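Local atomic coordinates of tyrosinase (Burkholderia thailandensis, PDB entry 5ZRD), a protein that catalyses, as a dicopper tyrosinase, the hydroxylation of monophenols to catechols and probably the further oxidation of these to quinones. Residues P8-R12 / L396-P402; R34-I39 / A104-V109; A247-F253 / M326-W330. All blocks are in the same frame, centred on the assembly; numbering follows the deposited sequence.

Interaction 1: P8-R12 / L396-P402; sequences PRVRR and LGFTYGP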
ATOM      1  N   PRO A   8      52.909  -7.653  -2.217  1.00 54.60           N
ATOM      2  CA  PRO A   8      51.659  -7.823  -1.441  1.00 51.01           C
ATOM      3  C   PRO A   8      51.904  -8.050   0.060  1.00 41.34           C
ATOM      4  O   PRO A   8      52.804  -8.807   0.412  1.00 44.29           O
ATOM      5  CB  PRO A   8      50.980  -9.076  -2.037  1.00 48.68           C
ATOM      6  CG  PRO A   8      51.841  -9.473  -3.223  1.00 53.15           C
ATOM      7  CD  PRO A   8      53.212  -8.891  -2.954  1.00 50.68           C
ATOM      8  N   ARG A   9      51.107  -7.425   0.930  1.00 42.44           N
ATOM      9  CA  ARG A   9      50.932  -7.950   2.315  1.00 43.03           C
ATOM     10  C   ARG A   9      50.453  -9.406   2.284  1.00 39.84           C
ATOM     11  O   ARG A   9      49.690  -9.804   1.393  1.00 41.58           O
ATOM     12  CB  ARG A   9      49.836  -7.214   3.082  1.00 49.43           C
ATOM     13  CG  ARG A   9      50.117  -5.751   3.378  1.00 49.83           C
ATOM     14  CD  ARG A   9      49.099  -5.267   4.388  1.00 46.29           C
ATOM     15  NE  ARG A   9      47.859  -4.969   3.699  1.00 49.19           N
ATOM     16  CZ  ARG A   9      46.794  -5.769   3.655  1.00 44.61           C
ATOM     17  NH1 ARG A   9      46.747  -6.896   4.363  1.00 41.18           N
ATOM     18  NH2 ARG A   9      45.775  -5.403   2.905  1.00 33.98           N
ATOM     19  N   VAL A  10      50.863 -10.175   3.270  1.00 38.84           N
ATOM     20  CA  VAL A  10      50.578 -11.585   3.317  1.00 41.01           C
ATOM     21  C   VAL A  10      49.585 -11.875   4.450  1.00 43.15           C
ATOM     22  O   VAL A  10      49.965 -11.872   5.599  1.00 37.86           O
ATOM     23  CB  VAL A  10      51.868 -12.404   3.506  1.00 40.89           C
ATOM     24  CG1 VAL A  10      51.588 -13.898   3.406  1.00 40.16           C
ATOM     25  CG2 VAL A  10      52.932 -11.990   2.494  1.00 43.53           C
ATOM     26  N   ARG A  11      48.330 -12.165   4.071  1.00 43.56           N
ATOM     27  CA  ARG A  11      47.318 -12.750   4.966  1.00 37.76           C
ATOM     28  C   ARG A  11      47.769 -14.155   5.331  1.00 35.97           C
ATOM     29  O   ARG A  11      47.989 -14.944   4.429  1.00 37.15           O
ATOM     30  CB  ARG A  11      45.933 -12.793   4.312  1.00 36.67           C
ATOM     31  CG  ARG A  11      45.231 -11.445   4.327  1.00 35.86           C
ATOM     32  CD  ARG A  11      43.809 -11.458   3.846  1.00 33.62           C
ATOM     33  NE  ARG A  11      43.280 -10.105   3.733  1.00 30.50           N
ATOM     34  CZ  ARG A  11      42.073  -9.829   3.230  1.00 34.04           C
ATOM     35  NH1 ARG A  11      41.305 -10.814   2.780  1.00 35.60           N
ATOM     36  NH2 ARG A  11      41.644  -8.581   3.153  1.00 30.46           N
ATOM     37  N   ARG A  12      47.888 -14.442   6.633  1.00 34.48           N
ATOM     38  CA  ARG A  12      48.431 -15.717   7.092  1.00 37.15           C
ATOM     39  C   ARG A  12      47.392 -16.512   7.912  1.00 36.17           C
ATOM     40  O   ARG A  12      46.349 -15.998   8.382  1.00 32.31           O
ATOM     41  CB  ARG A  12      49.698 -15.491   7.922  1.00 44.41           C
ATOM     42  CG  ARG A  12      50.883 -14.962   7.128  1.00 51.23           C
ATOM     43  CD  ARG A  12      52.202 -15.092   7.880  1.00 56.60           C
ATOM     44  NE  ARG A  12      53.330 -14.594   7.094  1.00 62.43           N
ATOM     45  CZ  ARG A  12      53.802 -15.153   5.967  1.00 69.61           C
ATOM     46  NH1 ARG A  12      53.427 -16.376   5.606  1.00 61.77           N
ATOM     47  NH2 ARG A  12      54.639 -14.465   5.197  1.00 58.57           N
ATOM     48  N   LEU A 396      44.401  -4.893  -4.788  1.00 35.31           N
ATOM     49  CA  LEU A 396      44.085  -4.652  -3.350  1.00 39.39           C
ATOM     50  C   LEU A 396      45.353  -4.740  -2.472  1.00 37.88           C
ATOM     51  O   LEU A 396      45.305  -4.440  -1.284  1.00 38.82           O
ATOM     52  CB  LEU A 396      43.029  -5.664  -2.871  1.00 39.06           C
ATOM     53  CG  LEU A 396      41.649  -5.605  -3.531  1.00 40.96           C
ATOM     54  CD1 LEU A 396      40.720  -6.619  -2.893  1.00 45.48           C
ATOM     55  CD2 LEU A 396      41.013  -4.224  -3.448  1.00 43.37           C
ATOM     56  N   GLY A 397      46.480  -5.165  -3.025  1.00 37.72           N
ATOM     57  CA  GLY A 397      47.751  -5.040  -2.325  1.00 39.49           C
ATOM     58  C   GLY A 397      47.997  -6.174  -1.335  1.00 43.24           C
ATOM     59  O   GLY A 397      48.798  -5.992  -0.420  1.00 44.49           O
ATOM     60  N   PHE A 398      47.355  -7.348  -1.492  1.00 39.65           N
ATOM     61  CA  PHE A 398      47.612  -8.468  -0.549  1.00 36.81           C
ATOM     62  C   PHE A 398      47.498  -9.825  -1.262  1.00 35.66           C
ATOM     63  O   PHE A 398      46.983  -9.944  -2.367  1.00 33.48           O
ATOM     64  CB  PHE A 398      46.660  -8.367   0.645  1.00 35.95           C
ATOM     65  CG  PHE A 398      45.258  -8.858   0.395  1.00 34.33           C
ATOM     66  CD1 PHE A 398      44.942 -10.209   0.534  1.00 38.21           C
ATOM     67  CD2 PHE A 398      44.258  -7.987   0.022  1.00 32.48           C
ATOM     68  CE1 PHE A 398      43.655 -10.672   0.295  1.00 32.72           C
ATOM     69  CE2 PHE A 398      42.963  -8.452  -0.184  1.00 33.79           C
ATOM     70  CZ  PHE A 398      42.673  -9.794  -0.091  1.00 30.45           C
ATOM     71  N   THR A 399      48.001 -10.830  -0.584  1.00 34.36           N
ATOM     72  CA  THR A 399      47.999 -12.178  -1.052  1.00 33.48           C
ATOM     73  C   THR A 399      47.762 -13.107   0.146  1.00 34.54           C
ATOM     74  O   THR A 399      47.732 -12.665   1.308  1.00 34.60           O
ATOM     75  CB  THR A 399      49.333 -12.519  -1.711  1.00 35.58           C
ATOM     76  OG1 THR A 399      49.157 -13.685  -2.526  1.00 33.53           O
ATOM     77  CG2 THR A 399      50.432 -12.737  -0.688  1.00 35.63           C
ATOM     78  N   TYR A 400      47.605 -14.387  -0.149  1.00 35.32           N
ATOM     79  CA  TYR A 400      47.341 -15.401   0.857  1.00 35.01           C
ATOM     80  C   TYR A 400      48.643 -16.157   1.021  1.00 36.53           C
ATOM     81  O   TYR A 400      49.249 -16.539   0.056  1.00 36.32           O
ATOM     82  CB  TYR A 400      46.133 -16.297   0.511  1.00 31.24           C
ATOM     83  CG  TYR A 400      44.823 -15.602   0.802  1.00 29.95           C
ATOM     84  CD1 TYR A 400      44.381 -15.449   2.103  1.00 32.10           C
ATOM     85  CD2 TYR A 400      44.091 -14.973  -0.193  1.00 29.57           C
ATOM     86  CE1 TYR A 400      43.218 -14.753   2.410  1.00 28.96           C
ATOM     87  CE2 TYR A 400      42.946 -14.248   0.092  1.00 28.26           C
ATOM     88  CZ  TYR A 400      42.496 -14.152   1.400  1.00 29.90           C
ATOM     89  OH  TYR A 400      41.390 -13.427   1.723  1.00 28.54           O
ATOM     90  N   GLY A 401      49.070 -16.292   2.258  1.00 38.04           N
ATOM     91  CA  GLY A 401      50.149 -17.173   2.538  1.00 41.46           C
ATOM     92  C   GLY A 401      49.750 -18.591   2.211  1.00 41.49           C
ATOM     93  O   GLY A 401      48.690 -18.822   1.698  1.00 38.74           O
ATOM     94  N   PRO A 402      50.622 -19.527   2.513  1.00 46.08           N
ATOM     95  CA  PRO A 402      50.363 -20.921   2.272  1.00 47.38           C
ATOM     96  C   PRO A 402      49.324 -21.502   3.241  1.00 45.09           C
ATOM     97  O   PRO A 402      49.327 -21.172   4.430  1.00 52.70           O
ATOM     98  CB  PRO A 402      51.729 -21.603   2.507  1.00 50.52           C
ATOM     99  CG  PRO A 402      52.427 -20.664   3.486  1.00 51.74           C
ATOM    100  CD  PRO A 402      51.969 -19.287   3.059  1.00 48.25           C
TER
HETATM  101  O   HOH W   1      45.797  -3.171   1.099  1.00 50.36           O
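R9 to R11 pair with F398 to Y400 as a small two-stranded parallel sheet, which ties the start of the chain to a strand almost 400 residues later, beside helices 90-108 and 315-334. Four backbone hydrogen bonds alternate across it: R9 N to G397 O (3.0 Å), T399 N to R9 O (2.8 Å), R11 N to T399 O (2.9 Å) and G401 N to R11 O (2.8 Å). R9, R11, F398 and Y400 share one face. Extended from CG to NE, R11 lays its guanidinium flat over the F398 ring, planes 17° apart, in a cation-pi stack with CZ 3.6 Å from the ring centroid. Its NH1 then reaches the Y400 OH at 2.8 Å in a bent bond (136°), the tyrosine ring standing steeply to the guanidinium; that hydroxyl also bonds D324. R9, bent at chi3 (-80°), brings NH2 3.8 Å from F398 CB, and a water joins NH2 to L396 O. E102 forms salt bridges with both R9 and R11, and S113 bonds R9. The R11 charge is thus met by a ring face, a hydroxyl and a carboxylate, which probably offsets the cost of burying it.

Interaction 2: R34-I39 / A104-V109; sequences RAWVGI and ALQSIV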
ATOM      1  N   ARG A  34      45.200  -6.390  19.309  1.00 43.89           N
ATOM      2  CA  ARG A  34      45.160  -4.972  19.655  1.00 41.82           C
ATOM      3  C   ARG A  34      44.267  -4.234  18.665  1.00 36.95           C
ATOM      4  O   ARG A  34      43.569  -3.338  19.068  1.00 39.63           O
ATOM      5  CB  ARG A  34      46.566  -4.354  19.688  1.00 51.67           C
ATOM      6  CG  ARG A  34      46.588  -2.836  19.869  1.00 57.23           C
ATOM      7  CD  ARG A  34      47.991  -2.237  19.859  1.00 58.55           C
ATOM      8  NE  ARG A  34      48.700  -2.584  21.080  1.00 58.43           N
ATOM      9  CZ  ARG A  34      49.679  -3.479  21.179  1.00 68.76           C
ATOM     10  NH1 ARG A  34      50.185  -3.736  22.375  1.00 64.38           N
ATOM     11  NH2 ARG A  34      50.152  -4.108  20.105  1.00 62.24           N
ATOM     12  N   ALA A  35      44.319  -4.604  17.382  1.00 37.39           N
ATOM     13  CA  ALA A  35      43.488  -3.966  16.330  1.00 37.23           C
ATOM     14  C   ALA A  35      42.001  -4.269  16.550  1.00 35.50           C
ATOM     15  O   ALA A  35      41.127  -3.410  16.342  1.00 38.97           O
ATOM     16  CB  ALA A  35      43.927  -4.461  14.970  1.00 39.99           C
ATOM     17  N   TRP A  36      41.712  -5.506  16.947  1.00 31.22           N
ATOM     18  CA  TRP A  36      40.347  -5.916  17.162  1.00 34.02           C
ATOM     19  C   TRP A  36      39.796  -5.215  18.416  1.00 37.72           C
ATOM     20  O   TRP A  36      38.628  -4.749  18.428  1.00 32.47           O
ATOM     21  CB  TRP A  36      40.262  -7.443  17.266  1.00 34.98           C
ATOM     22  CG  TRP A  36      40.018  -8.121  15.960  1.00 34.89           C
ATOM     23  CD1 TRP A  36      40.937  -8.640  15.089  1.00 38.11           C
ATOM     24  CD2 TRP A  36      38.737  -8.363  15.376  1.00 36.89           C
ATOM     25  NE1 TRP A  36      40.310  -9.184  14.000  1.00 38.74           N
ATOM     26  CE2 TRP A  36      38.962  -9.012  14.144  1.00 37.85           C
ATOM     27  CE3 TRP A  36      37.431  -8.075  15.772  1.00 36.06           C
ATOM     28  CZ2 TRP A  36      37.915  -9.399  13.323  1.00 35.64           C
ATOM     29  CZ3 TRP A  36      36.396  -8.451  14.958  1.00 35.11           C
ATOM     30  CH2 TRP A  36      36.642  -9.104  13.754  1.00 37.06           C
ATOM     31  N   VAL A  37      40.623  -5.106  19.467  1.00 37.22           N
ATOM     32  CA  VAL A  37      40.203  -4.305  20.643  1.00 39.73           C
ATOM     33  C   VAL A  37      39.859  -2.882  20.176  1.00 38.32           C
ATOM     34  O   VAL A  37      38.783  -2.349  20.446  1.00 36.73           O
ATOM     35  CB  VAL A  37      41.278  -4.315  21.750  1.00 42.53           C
ATOM     36  CG1 VAL A  37      40.907  -3.371  22.887  1.00 42.33           C
ATOM     37  CG2 VAL A  37      41.518  -5.720  22.289  1.00 39.44           C
ATOM     38  N   GLY A  38      40.734  -2.294  19.381  1.00 38.53           N
ATOM     39  CA  GLY A  38      40.508  -0.923  18.928  1.00 39.81           C
ATOM     40  C   GLY A  38      39.235  -0.740  18.119  1.00 38.05           C
ATOM     41  O   GLY A  38      38.492   0.224  18.348  1.00 45.28           O
ATOM     42  N   ILE A  39      38.955  -1.623  17.152  1.00 44.92           N
ATOM     43  CA  ILE A  39      37.728  -1.413  16.309  1.00 39.76           C
ATOM     44  C   ILE A  39      36.479  -1.701  17.144  1.00 33.85           C
ATOM     45  O   ILE A  39      35.427  -1.102  16.917  1.00 33.29           O
ATOM     46  CB  ILE A  39      37.756  -2.191  14.967  1.00 46.55           C
ATOM     47  CG1 ILE A  39      37.692  -3.716  15.116  1.00 46.76           C
ATOM     48  CG2 ILE A  39      38.957  -1.775  14.116  1.00 45.21           C
ATOM     49  CD1 ILE A  39      37.239  -4.439  13.838  1.00 46.53           C
ATOM     50  N   ALA A 104      39.740  -1.054   8.524  1.00 44.38           N
ATOM     51  CA  ALA A 104      39.416  -0.641   9.892  1.00 39.36           C
ATOM     52  C   ALA A 104      40.439  -1.175  10.893  1.00 38.40           C
ATOM     53  O   ALA A 104      40.840  -0.437  11.778  1.00 45.20           O
ATOM     54  CB  ALA A 104      38.040  -1.118  10.257  1.00 45.91           C
ATOM     55  N   LEU A 105      40.850  -2.425  10.802  1.00 34.56           N
ATOM     56  CA  LEU A 105      41.839  -2.886  11.762  1.00 39.40           C
ATOM     57  C   LEU A 105      43.116  -2.031  11.610  1.00 42.47           C
ATOM     58  O   LEU A 105      43.839  -1.801  12.588  1.00 41.13           O
ATOM     59  CB  LEU A 105      42.170  -4.371  11.574  1.00 33.01           C
ATOM     60  CG  LEU A 105      41.058  -5.387  11.810  1.00 33.71           C
ATOM     61  CD1 LEU A 105      41.561  -6.769  11.442  1.00 34.49           C
ATOM     62  CD2 LEU A 105      40.579  -5.408  13.255  1.00 36.52           C
ATOM     63  N   GLN A 106      43.378  -1.573  10.390  1.00 39.49           N
ATOM     64  CA  GLN A 106      44.655  -0.937  10.032  1.00 40.72           C
ATOM     65  C   GLN A 106      44.711   0.506  10.565  1.00 41.23           C
ATOM     66  O   GLN A 106      45.797   1.050  10.819  1.00 45.91           O
ATOM     67  CB  GLN A 106      44.856  -0.972   8.514  1.00 38.79           C
ATOM     68  CG  GLN A 106      45.555  -2.229   8.014  1.00 38.02           C
ATOM     69  CD  GLN A 106      45.607  -2.320   6.505  1.00 40.62           C
ATOM     70  OE1 GLN A 106      45.074  -1.469   5.786  1.00 43.31           O
ATOM     71  NE2 GLN A 106      46.243  -3.371   6.008  1.00 40.10           N
ATOM     72  N   SER A 107      43.535   1.090  10.745  1.00 44.31           N
ATOM     73  CA  SER A 107      43.351   2.380  11.381  1.00 45.65           C
ATOM     74  C   SER A 107      43.741   2.339  12.865  1.00 44.83           C
ATOM     75  O   SER A 107      43.988   3.381  13.414  1.00 46.99           O
ATOM     76  CB  SER A 107      41.936   2.860  11.247  1.00 46.32           C
ATOM     77  OG  SER A 107      41.134   2.216  12.222  1.00 52.08           O
ATOM     78  N   ILE A 108      43.751   1.180  13.500  1.00 42.90           N
ATOM     79  CA  ILE A 108      44.236   1.037  14.844  1.00 39.17           C
ATOM     80  C   ILE A 108      45.709   0.646  14.785  1.00 44.76           C
ATOM     81  O   ILE A 108      46.542   1.287  15.411  1.00 46.29           O
ATOM     82  CB  ILE A 108      43.426  -0.026  15.618  1.00 44.02           C
ATOM     83  CG1 ILE A 108      41.913   0.234  15.615  1.00 41.08           C
ATOM     84  CG2 ILE A 108      43.966  -0.217  17.036  1.00 46.47           C
ATOM     85  CD1 ILE A 108      41.513   1.683  15.743  1.00 44.89           C
ATOM     86  N   VAL A 109      46.013  -0.452  14.092  1.00 44.54           N
ATOM     87  CA  VAL A 109      47.395  -0.943  13.971  1.00 41.32           C
ATOM     88  C   VAL A 109      47.803  -0.902  12.489  1.00 50.76           C
ATOM     89  O   VAL A 109      47.399  -1.800  11.736  1.00 41.68           O
ATOM     90  CB  VAL A 109      47.560  -2.378  14.482  1.00 39.45           C
ATOM     91  CG1 VAL A 109      48.964  -2.873  14.214  1.00 38.50           C
ATOM     92  CG2 VAL A 109      47.185  -2.535  15.947  1.00 43.06           C
TER
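A35, G38 and I39 on helix 27-41 meet L105 and I108 in a crossed-helix contact that joins helix 27-41 to helix 90-108, the latter carrying the copper ligand H94. The short segments cross at 103°, with axes 8.1 Å apart, and small residues mark the crossing. A35 sets its methyl against L105, CB to CB at 3.8 Å. G38, lacking a side chain, leaves its CA for I108 CG1 to rest on at 3.8 Å, while the other branch of the isoleucine, CG2, lies 3.7 Å from R34 O. V109 closes the same side, its CG2 packing on A35 and on the aliphatic part of R34, whose guanidinium turns to a salt bridge with D141.

Nearby, L105 sends CD2 over the face of W36, 3.7 Å from the centroid of the five-membered ring and only 9° off its normal, a clear CH-pi contact. I39 CD1 sits over the same face near the rim and touches L105 CD2 at 3.5 Å. The isoleucine takes an unusual helix rotamer, CG1 lying between the backbone N and the carbonyl carbon (chi1 67°); CG2 is then brought to 3.3 Å from A104 O. F50 also meets W36 edge-to-face, and F318 packs against it.

Dispersion forces carry the join, and two carbonyls near the end of helix 90-108 are served within that segment: A104 O accepts from S107 OG at 2.7 Å, and L105 O from the amides of I108 and V109. W36 NE1 is buried without a partner in the model, which implies that the indole is held by shape and ring contacts.

Interaction 3: A247-F253 / M326-W330; sequences APNYTVF and MFWVW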
ATOM      1  N   ALA A 247      35.074 -26.313  -9.617  1.00 31.34           N
ATOM      2  CA  ALA A 247      33.884 -25.812 -10.317  1.00 33.25           C
ATOM      3  C   ALA A 247      34.331 -25.205 -11.653  1.00 32.07           C
ATOM      4  O   ALA A 247      35.310 -24.519 -11.684  1.00 32.07           O
ATOM      5  CB  ALA A 247      33.127 -24.825  -9.468  1.00 32.32           C
ATOM      6  N   PRO A 248      33.636 -25.525 -12.756  1.00 31.28           N
ATOM      7  CA  PRO A 248      34.175 -25.231 -14.082  1.00 30.86           C
ATOM      8  C   PRO A 248      34.116 -23.768 -14.536  1.00 33.25           C
ATOM      9  O   PRO A 248      34.751 -23.427 -15.513  1.00 37.07           O
ATOM     10  CB  PRO A 248      33.292 -26.043 -15.054  1.00 29.80           C
ATOM     11  CG  PRO A 248      31.961 -26.175 -14.328  1.00 28.85           C
ATOM     12  CD  PRO A 248      32.370 -26.315 -12.865  1.00 30.11           C
ATOM     13  N   ASN A 249      33.311 -22.923 -13.926  1.00 34.97           N
ATOM     14  CA  ASN A 249      33.288 -21.516 -14.338  1.00 30.40           C
ATOM     15  C   ASN A 249      32.893 -20.675 -13.115  1.00 32.22           C
ATOM     16  O   ASN A 249      32.387 -21.209 -12.140  1.00 33.63           O
ATOM     17  CB  ASN A 249      32.355 -21.299 -15.535  1.00 30.51           C
ATOM     18  CG  ASN A 249      30.901 -21.634 -15.249  1.00 36.13           C
ATOM     19  OD1 ASN A 249      30.244 -20.980 -14.434  1.00 32.95           O
ATOM     20  ND2 ASN A 249      30.365 -22.628 -15.945  1.00 37.77           N
ATOM     21  N   TYR A 250      33.089 -19.374 -13.192  1.00 30.47           N
ATOM     22  CA  TYR A 250      32.858 -18.480 -12.091  1.00 30.73           C
ATOM     23  C   TYR A 250      31.362 -18.440 -11.737  1.00 29.91           C
ATOM     24  O   TYR A 250      31.002 -18.428 -10.577  1.00 28.49           O
ATOM     25  CB  TYR A 250      33.359 -17.062 -12.377  1.00 25.74           C
ATOM     26  CG  TYR A 250      33.000 -16.133 -11.250  1.00 25.96           C
ATOM     27  CD1 TYR A 250      33.650 -16.208 -10.034  1.00 27.69           C
ATOM     28  CD2 TYR A 250      31.932 -15.257 -11.355  1.00 28.41           C
ATOM     29  CE1 TYR A 250      33.270 -15.427  -8.949  1.00 27.71           C
ATOM     30  CE2 TYR A 250      31.533 -14.473 -10.282  1.00 29.10           C
ATOM     31  CZ  TYR A 250      32.206 -14.557  -9.076  1.00 27.52           C
ATOM     32  OH  TYR A 250      31.819 -13.768  -8.037  1.00 27.29           O
ATOM     33  N   THR A 251      30.492 -18.429 -12.717  1.00 30.10           N
ATOM     34  CA  THR A 251      29.063 -18.362 -12.392  1.00 30.96           C
ATOM     35  C   THR A 251      28.686 -19.478 -11.400  1.00 30.45           C
ATOM     36  O   THR A 251      28.086 -19.178 -10.368  1.00 29.74           O
ATOM     37  CB  THR A 251      28.193 -18.335 -13.650  1.00 30.20           C
ATOM     38  OG1 THR A 251      28.596 -17.217 -14.448  1.00 33.69           O
ATOM     39  CG2 THR A 251      26.724 -18.197 -13.326  1.00 29.69           C
ATOM     40  N   VAL A 252      29.082 -20.729 -11.637  1.00 28.50           N
ATOM     41  CA  VAL A 252      28.572 -21.799 -10.817  1.00 29.53           C
ATOM     42  C   VAL A 252      29.492 -22.023  -9.621  1.00 30.53           C
ATOM     43  O   VAL A 252      29.066 -22.632  -8.630  1.00 27.27           O
ATOM     44  CB  VAL A 252      28.351 -23.083 -11.625  1.00 31.15           C
ATOM     45  CG1 VAL A 252      27.381 -22.810 -12.753  1.00 31.64           C
ATOM     46  CG2 VAL A 252      29.639 -23.712 -12.134  1.00 29.95           C
ATOM     47  N   PHE A 253      30.725 -21.502  -9.710  1.00 29.26           N
ATOM     48  CA  PHE A 253      31.585 -21.469  -8.563  1.00 26.74           C
ATOM     49  C   PHE A 253      31.006 -20.529  -7.501  1.00 27.90           C
ATOM     50  O   PHE A 253      31.150 -20.781  -6.300  1.00 26.39           O
ATOM     51  CB  PHE A 253      33.002 -21.005  -8.913  1.00 26.72           C
ATOM     52  CG  PHE A 253      33.923 -20.829  -7.731  1.00 22.16           C
ATOM     53  CD1 PHE A 253      34.442 -21.930  -7.078  1.00 22.00           C
ATOM     54  CD2 PHE A 253      34.193 -19.573  -7.218  1.00 22.88           C
ATOM     55  CE1 PHE A 253      35.284 -21.776  -5.985  1.00 24.23           C
ATOM     56  CE2 PHE A 253      35.014 -19.404  -6.110  1.00 23.40           C
ATOM     57  CZ  PHE A 253      35.567 -20.508  -5.496  1.00 24.41           C
ATOM     58  N   MET A 326      39.973 -19.442  -0.559  1.00 34.43           N
ATOM     59  CA  MET A 326      39.504 -20.527  -1.462  1.00 31.54           C
ATOM     60  C   MET A 326      39.105 -19.915  -2.814  1.00 27.67           C
ATOM     61  O   MET A 326      39.423 -20.450  -3.859  1.00 27.48           O
ATOM     62  CB  MET A 326      38.326 -21.284  -0.844  1.00 30.22           C
ATOM     63  CG  MET A 326      38.697 -22.105   0.382  1.00 31.44           C
ATOM     64  SD  MET A 326      39.580 -23.632  -0.061  1.00 35.87           S
ATOM     65  CE  MET A 326      41.274 -23.110   0.080  1.00 41.34           C
ATOM     66  N   PHE A 327      38.424 -18.794  -2.784  1.00 25.89           N
ATOM     67  CA  PHE A 327      38.110 -18.063  -4.011  1.00 27.34           C
ATOM     68  C   PHE A 327      39.407 -17.753  -4.775  1.00 30.54           C
ATOM     69  O   PHE A 327      39.465 -17.908  -5.986  1.00 33.82           O
ATOM     70  CB  PHE A 327      37.318 -16.811  -3.646  1.00 26.57           C
ATOM     71  CG  PHE A 327      36.970 -15.880  -4.770  1.00 25.39           C
ATOM     72  CD1 PHE A 327      36.986 -16.286  -6.097  1.00 28.41           C
ATOM     73  CD2 PHE A 327      36.629 -14.574  -4.494  1.00 28.18           C
ATOM     74  CE1 PHE A 327      36.641 -15.409  -7.120  1.00 26.44           C
ATOM     75  CE2 PHE A 327      36.261 -13.696  -5.516  1.00 30.32           C
ATOM     76  CZ  PHE A 327      36.246 -14.129  -6.824  1.00 28.27           C
ATOM     77  N   TRP A 328      40.458 -17.359  -4.068  1.00 31.57           N
ATOM     78  CA  TRP A 328      41.731 -16.971  -4.705  1.00 34.60           C
ATOM     79  C   TRP A 328      42.462 -18.215  -5.250  1.00 32.40           C
ATOM     80  O   TRP A 328      43.031 -18.172  -6.343  1.00 31.56           O
ATOM     81  CB  TRP A 328      42.605 -16.175  -3.714  1.00 30.67           C
ATOM     82  CG  TRP A 328      43.941 -15.785  -4.265  1.00 30.28           C
ATOM     83  CD1 TRP A 328      45.157 -16.239  -3.847  1.00 30.20           C
ATOM     84  CD2 TRP A 328      44.201 -14.896  -5.367  1.00 29.66           C
ATOM     85  NE1 TRP A 328      46.150 -15.696  -4.618  1.00 30.67           N
ATOM     86  CE2 TRP A 328      45.600 -14.860  -5.546  1.00 29.18           C
ATOM     87  CE3 TRP A 328      43.399 -14.149  -6.228  1.00 29.42           C
ATOM     88  CZ2 TRP A 328      46.211 -14.080  -6.519  1.00 27.22           C
ATOM     89  CZ3 TRP A 328      44.004 -13.373  -7.194  1.00 30.62           C
ATOM     90  CH2 TRP A 328      45.392 -13.333  -7.328  1.00 27.71           C
ATOM     91  N   VAL A 329      42.412 -19.316  -4.502  1.00 28.78           N
ATOM     92  CA  VAL A 329      42.956 -20.573  -4.979  1.00 30.28           C
ATOM     93  C   VAL A 329      42.237 -21.037  -6.249  1.00 29.69           C
ATOM     94  O   VAL A 329      42.886 -21.516  -7.133  1.00 29.34           O
ATOM     95  CB  VAL A 329      42.881 -21.681  -3.918  1.00 33.11           C
ATOM     96  CG1 VAL A 329      43.174 -23.041  -4.530  1.00 35.23           C
ATOM     97  CG2 VAL A 329      43.831 -21.408  -2.767  1.00 31.28           C
ATOM     98  N   TRP A 330      40.915 -20.891  -6.328  1.00 30.65           N
ATOM     99  CA  TRP A 330      40.176 -21.312  -7.471  1.00 28.84           C
ATOM    100  C   TRP A 330      40.584 -20.429  -8.650  1.00 30.06           C
ATOM    101  O   TRP A 330      40.673 -20.918  -9.771  1.00 26.71           O
ATOM    102  CB  TRP A 330      38.658 -21.245  -7.223  1.00 30.38           C
ATOM    103  CG  TRP A 330      37.823 -21.512  -8.443  1.00 28.12           C
ATOM    104  CD1 TRP A 330      37.380 -22.721  -8.886  1.00 27.53           C
ATOM    105  CD2 TRP A 330      37.368 -20.545  -9.405  1.00 27.74           C
ATOM    106  NE1 TRP A 330      36.662 -22.570 -10.040  1.00 28.69           N
ATOM    107  CE2 TRP A 330      36.633 -21.244 -10.378  1.00 26.99           C
ATOM    108  CE3 TRP A 330      37.531 -19.165  -9.552  1.00 29.47           C
ATOM    109  CZ2 TRP A 330      36.082 -20.610 -11.481  1.00 27.80           C
ATOM    110  CZ3 TRP A 330      36.948 -18.524 -10.623  1.00 27.71           C
ATOM    111  CH2 TRP A 330      36.257 -19.247 -11.592  1.00 29.07           C
TER
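F253 and W330 form the apolar centre, their side chains sliding past each other from opposite sides. The phenyl ring stacks face-to-face on the five-membered ring of the indole, centroids 3.9 Å apart and planes at 11°, with F253 CD1 3.5 Å from W330 CD1. F253 CB adds a CH-pi contact over the same indole face. On the helix, W330 has CG anti to the backbone N (chi1 173°), which swings the indole across to lie flat against F253.

F327, one turn earlier, comes obliquely to the rim of the phenyl ring, CD1 3.7 Å from F253 CE2. The next atom along the same edge of F327, CE1, lies 3.8 Å from Y250 CE1, the two rings set obliquely. The six-membered part of the indole reaches further in, with CH2 3.5 Å from Y250 CA and CZ3 at the edge of the tyrosine ring, so the long side chain of W330 is wedged against the first turn of helix 250-254.

At the polar margin W330 NE1 donates to A247 O, 2.9 Å away and almost straight (172°). The acceptor lies exactly in the indole plane, so the bond fixes the rotation of the ring that F253 covers. Two residues on, N249 is the N-cap of the short helix, its OD1 accepting from V252 N at 3.0 Å. The tyrosine hydroxyl bonds to V88 O.

Helix 90-108 packs beside this cluster through P91, T92 and R95, which touch Y250 or F327, while W262 of helix 256-265 lies against the N249 side. Helix 315-334, which bears F327 and W330, also supplies the copper ligand H320.

The three contacts show how chemistry follows place in the fold. Interaction 3 is a buried aromatic cluster with one directional bond; interaction 2, partly buried, is a purely apolar helix crossing; interaction 1, also partly buried, relies on strand pairing and arginine charges. Helix 90-108 links interactions 1 and 2: it supplies one side of the crossing and, through E102, anchors both arginines of the sheet, and R9 packs on Q106. Helix 315-334 links interactions 1 and 3, with Y400 resting on W328, a residue pointing away from the aromatic cluster. Interactions 2 and 3 stay apart, nearest atoms about 16 Å from each other, and both are nested within the chain loop that interaction 1 closes.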